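Local coordinates for aggregative adherence fimbrial subunit AggA (Escherichia coli O104:H4 str. C227-11, PDB 4PH8), which is the major subunit of aggregative adherence fimbriae type I, a donor-strand-complemented pilin that probably mediates adhesion by binding fibronectin, at residues A[43-46]-A[47-50]; A[81-84]-A[85-88]. All coordinates share one frame; numbering follows the deposited sequence.

Contact 1: A[43-46]-A[47-50]; sequences SDQC and IKAG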
ATOM      1  N   SER A  43      -9.156 -13.625   3.512  1.00 14.27           N
ATOM      2  CA  SER A  43      -9.564 -15.030   3.326  1.00 14.77           C
ATOM      3  C   SER A  43     -10.759 -15.175   2.373  1.00 14.99           C
ATOM      4  O   SER A  43     -11.551 -14.238   2.175  1.00 15.04           O
ATOM      5  CB  SER A  43      -9.909 -15.663   4.666  1.00 14.62           C
ATOM      6  OG  SER A  43     -11.097 -15.061   5.167  1.00 14.95           O
ATOM      7  N   ASP A  44     -10.911 -16.364   1.801  1.00 16.02           N
ATOM      8  CA  ASP A  44     -12.053 -16.624   0.918  1.00 17.18           C
ATOM      9  C   ASP A  44     -13.379 -16.399   1.650  1.00 15.34           C
ATOM     10  O   ASP A  44     -14.292 -15.821   1.092  1.00 16.12           O
ATOM     11  CB  ASP A  44     -12.006 -18.039   0.365  1.00 20.35           C
ATOM     12  CG  ASP A  44     -10.933 -18.222  -0.701  1.00 23.31           C
ATOM     13  OD1 ASP A  44     -10.343 -17.227  -1.190  1.00 23.70           O
ATOM     14  OD2 ASP A  44     -10.681 -19.381  -1.066  1.00 29.10           O
ATOM     15  N   GLN A  45     -13.470 -16.818   2.906  1.00 15.94           N
ATOM     16  CA  GLN A  45     -14.702 -16.595   3.666  1.00 17.68           C
ATOM     17  C   GLN A  45     -14.985 -15.115   3.877  1.00 15.87           C
ATOM     18  O   GLN A  45     -16.123 -14.679   3.754  1.00 16.80           O
ATOM     19  CB  GLN A  45     -14.687 -17.351   4.992  1.00 21.34           C
ATOM     20  CG  GLN A  45     -14.897 -18.852   4.828  1.00 24.85           C
ATOM     21  CD  GLN A  45     -16.116 -19.198   3.980  1.00 28.11           C
ATOM     22  OE1 GLN A  45     -15.982 -19.574   2.813  1.00 33.63           O
ATOM     23  NE2 GLN A  45     -17.305 -19.064   4.557  1.00 26.51           N
ATOM     24  N   CYS A  46     -13.954 -14.328   4.136  1.00 15.26           N
ATOM     25  CA  CYS A  46     -14.146 -12.889   4.294  1.00 14.11           C
ATOM     26  C   CYS A  46     -14.544 -12.191   2.996  1.00 14.55           C
ATOM     27  O   CYS A  46     -15.312 -11.221   3.025  1.00 15.04           O
ATOM     28  CB  CYS A  46     -12.910 -12.243   4.895  1.00 15.15           C
ATOM     29  SG  CYS A  46     -12.785 -12.665   6.627  1.00 18.42           S
ATOM     30  N   ILE A  47     -14.055 -12.701   1.870  1.00 14.96           N
ATOM     31  CA  ILE A  47     -14.457 -12.170   0.571  1.00 15.39           C
ATOM     32  C   ILE A  47     -15.936 -12.481   0.319  1.00 16.65           C
ATOM     33  O   ILE A  47     -16.692 -11.628  -0.135  1.00 19.07           O
ATOM     34  CB  ILE A  47     -13.539 -12.691  -0.558  1.00 14.94           C
ATOM     35  CG1 ILE A  47     -12.147 -12.094  -0.359  1.00 14.08           C
ATOM     36  CG2 ILE A  47     -14.070 -12.279  -1.911  1.00 15.39           C
ATOM     37  CD1 ILE A  47     -11.072 -12.698  -1.221  1.00 14.86           C
ATOM     38  N   LYS A  48     -16.350 -13.689   0.654  1.00 15.85           N
ATOM     39  CA  LYS A  48     -17.746 -14.063   0.500  1.00 18.13           C
ATOM     40  C   LYS A  48     -18.635 -13.191   1.376  1.00 18.67           C
ATOM     41  O   LYS A  48     -19.766 -12.896   1.023  1.00 20.55           O
ATOM     42  CB  LYS A  48     -17.949 -15.520   0.869  1.00 22.36           C
ATOM     43  CG  LYS A  48     -17.352 -16.505  -0.114  1.00 24.97           C
ATOM     44  CD  LYS A  48     -17.923 -17.874   0.181  1.00 30.81           C
ATOM     45  CE  LYS A  48     -16.956 -18.999  -0.077  1.00 32.68           C
ATOM     46  NZ  LYS A  48     -17.470 -20.228   0.593  1.00 33.96           N
ATOM     47  N   ALA A  49     -18.096 -12.780   2.520  1.00 18.68           N
ATOM     48  CA  ALA A  49     -18.844 -11.981   3.486  1.00 20.88           C
ATOM     49  C   ALA A  49     -18.941 -10.497   3.128  1.00 22.39           C
ATOM     50  O   ALA A  49     -19.752  -9.776   3.718  1.00 32.95           O
ATOM     51  CB  ALA A  49     -18.228 -12.141   4.868  1.00 23.97           C
ATOM     52  N   GLY A  50     -18.114 -10.037   2.193  1.00 20.58           N
ATOM     53  CA  GLY A  50     -18.175  -8.653   1.702  1.00 26.83           C
ATOM     54  C   GLY A  50     -17.063  -7.713   2.164  1.00 24.80           C
ATOM     55  O   GLY A  50     -17.237  -6.488   2.174  1.00 30.98           O
TER
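Helix 44-49 is a short helix, capped by Ser-43 at its start and closed by a Schellman motif at Gly-50. Ser-43 is the N-cap. Its OG accepts from Cys-46 N at 3.1 Å, and its carbonyl O takes Ile-47 N at 3.0 Å. The next bonds run from Lys-48 N to Asp-44 O and from Ala-49 N to Gln-45 O. At the C-terminal end Gly-50 has positive phi (106°). Its N makes a weak bond of 3.2 Å to Cys-46 O and a second to Ile-47 O, which ends the helix.

On the outer face Gln-45 and Lys-48 meet. Lys-48 NZ gives a 2.8 Å hydrogen bond to Gln-45 OE1, in the carbonyl plane and on a lone pair. The glutamine chain bends at chi2 (-51°), which turns its amide toward the lysine. Ile-47 lays CG1 against Ser-43 O at 3.4 Å. Cys-46 SG is joined to Cys-14 in a disulfide, and Asp-44 forms a salt bridge with Lys-106. The disulfide fixes the helix covalently to the N-terminal segment, while the bond from Lys-48 probably polarises the Gln-45 amide.

Contact 2: A[81-84]-A[85-88]; sequences SIDG and GADF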
ATOM      1  N   SER A  81      -0.769   4.605  -7.986  1.00 10.25           N
ATOM      2  CA  SER A  81      -1.677   4.077  -8.987  1.00 11.03           C
ATOM      3  C   SER A  81      -2.270   2.789  -8.457  1.00 11.04           C
ATOM      4  O   SER A  81      -1.598   2.039  -7.751  1.00 14.51           O
ATOM      5  CB  SER A  81      -0.914   3.811 -10.273  1.00 11.85           C
ATOM      6  OG  SER A  81      -0.431   5.039 -10.765  1.00 12.85           O
ATOM      7  N   ILE A  82      -3.519   2.541  -8.810  1.00  9.83           N
ATOM      8  CA  ILE A  82      -4.290   1.442  -8.253  1.00  9.92           C
ATOM      9  C   ILE A  82      -4.984   0.668  -9.360  1.00  9.96           C
ATOM     10  O   ILE A  82      -5.199   1.179 -10.478  1.00  9.68           O
ATOM     11  CB  ILE A  82      -5.290   1.940  -7.185  1.00 10.64           C
ATOM     12  CG1 ILE A  82      -6.403   2.804  -7.800  1.00 10.40           C
ATOM     13  CG2 ILE A  82      -4.533   2.669  -6.088  1.00 11.33           C
ATOM     14  CD1 ILE A  82      -7.431   3.297  -6.783  1.00 10.69           C
ATOM     15  N   ASP A  83      -5.323  -0.582  -9.063  1.00 10.08           N
ATOM     16  CA  ASP A  83      -5.995  -1.401 -10.066  1.00 10.77           C
ATOM     17  C   ASP A  83      -7.394  -0.857 -10.410  1.00 11.24           C
ATOM     18  O   ASP A  83      -7.975  -0.023  -9.701  1.00 11.50           O
ATOM     19  CB  ASP A  83      -6.011  -2.885  -9.666  1.00 11.30           C
ATOM     20  CG  ASP A  83      -6.981  -3.214  -8.545  1.00 11.00           C
ATOM     21  OD1 ASP A  83      -8.194  -3.028  -8.755  1.00 12.34           O
ATOM     22  OD2 ASP A  83      -6.546  -3.731  -7.479  1.00 12.63           O
ATOM     23  N   GLY A  84      -7.923  -1.328 -11.523  1.00 12.96           N
ATOM     24  CA  GLY A  84      -9.162  -0.802 -12.036  1.00 13.79           C
ATOM     25  C   GLY A  84     -10.383  -1.027 -11.184  1.00 13.27           C
ATOM     26  O   GLY A  84     -11.409  -0.356 -11.394  1.00 16.16           O
ATOM     27  N   GLY A  85     -10.305  -1.967 -10.241  1.00 12.58           N
ATOM     28  CA  GLY A  85     -11.424  -2.234  -9.352  1.00 14.43           C
ATOM     29  C   GLY A  85     -11.387  -1.529  -8.011  1.00 14.43           C
ATOM     30  O   GLY A  85     -12.302  -1.670  -7.207  1.00 16.80           O
ATOM     31  N   ALA A  86     -10.316  -0.788  -7.767  1.00 13.25           N
ATOM     32  CA  ALA A  86     -10.108  -0.086  -6.496  1.00 12.66           C
ATOM     33  C   ALA A  86     -10.555   1.358  -6.652  1.00 11.42           C
ATOM     34  O   ALA A  86     -10.872   1.806  -7.754  1.00 13.65           O
ATOM     35  CB  ALA A  86      -8.641  -0.144  -6.109  1.00 13.10           C
ATOM     36  N   ASP A  87     -10.600   2.077  -5.547  1.00 12.60           N
ATOM     37  CA  ASP A  87     -10.945   3.497  -5.552  1.00 14.85           C
ATOM     38  C   ASP A  87     -10.102   4.239  -4.538  1.00 13.01           C
ATOM     39  O   ASP A  87      -9.632   3.658  -3.568  1.00 13.11           O
ATOM     40  CB  ASP A  87     -12.420   3.679  -5.172  1.00 18.07           C
ATOM     41  CG  ASP A  87     -13.349   3.398  -6.300  1.00 21.37           C
ATOM     42  OD1 ASP A  87     -13.543   4.292  -7.138  1.00 31.09           O
ATOM     43  OD2 ASP A  87     -13.930   2.301  -6.324  1.00 27.03           O
ATOM     44  N   PHE A  88      -9.955   5.535  -4.761  1.00 15.57           N
ATOM     45  CA  PHE A  88      -9.391   6.456  -3.788  1.00 16.98           C
ATOM     46  C   PHE A  88     -10.524   7.054  -2.969  1.00 17.28           C
ATOM     47  O   PHE A  88     -11.611   7.274  -3.488  1.00 20.49           O
ATOM     48  CB  PHE A  88      -8.681   7.596  -4.502  1.00 18.28           C
ATOM     49  CG  PHE A  88      -7.506   7.165  -5.312  1.00 16.72           C
ATOM     50  CD1 PHE A  88      -6.327   6.792  -4.691  1.00 15.77           C
ATOM     51  CD2 PHE A  88      -7.580   7.118  -6.689  1.00 15.65           C
ATOM     52  CE1 PHE A  88      -5.241   6.397  -5.433  1.00 16.92           C
ATOM     53  CE2 PHE A  88      -6.490   6.716  -7.443  1.00 15.98           C
ATOM     54  CZ  PHE A  88      -5.320   6.366  -6.814  1.00 16.31           C
TER
HETATM   55  O   HOH W   1     -12.755   1.624  -9.630  1.00 29.63           O
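The Phe-88 ring carries Ile-82 on one face. CD1 of Ile-82 sits over the ring centre, 3.7 Å from the centroid and 14° off the ring normal, a CH-pi contact. CG2 of the same isoleucine reaches the ring at Phe-88 CZ, 3.8 Å away. With chi1 at 68°, CG1 of Ile-82 lies between the backbone N and the carbonyl carbon, and the extended chain beyond it carries CD1 to the ring. CD1 also touches Ala-86 CB at 3.7 Å. Ile-97 of strand 97-100 packs on all three of these side chains.

The chain between them reverses at Asp-83 to Ala-86. Ala-86 N donates to Asp-83 O at 3.1 Å. The Asp-83 carboxylate reaches forward along the turn, and its OD1 accepts from Gly-85 N at 2.8 Å. OD1 also forms a salt bridge with Lys-99, and OD2 a hydrogen bond with the backbone N of Asn-109, so both carboxylate oxygens are engaged. A water donates to Gly-84 O (3.0 Å) and Ala-86 O (2.7 Å), bridging the two carbonyls. This is a type I beta turn with an Asx turn at its first residue, linking strands 75-82 and 87-88 of the sandwich.

From the N-terminal segment that carries Cys-14, the chain passes strand 34-41 and enters contact 1, where helix 44-49 makes the turn into strand 52-68. Strand 75-82 then pairs antiparallel with 52-68 and leads into contact 2. That contact closes the short connection to strand 87-88, which pairs with 97-100. The two contacts follow in series and neither nest nor cross. The centres of contact 1 and contact 2 are about 19 Å apart. The nearest atoms of the two contacts are about 12 Å apart. Contact 2 joins strands 75-82 and 87-88 beside 97-100 and 108-114. Strand 52-68, which follows the helix and pairs with 75-82, connects the two regions.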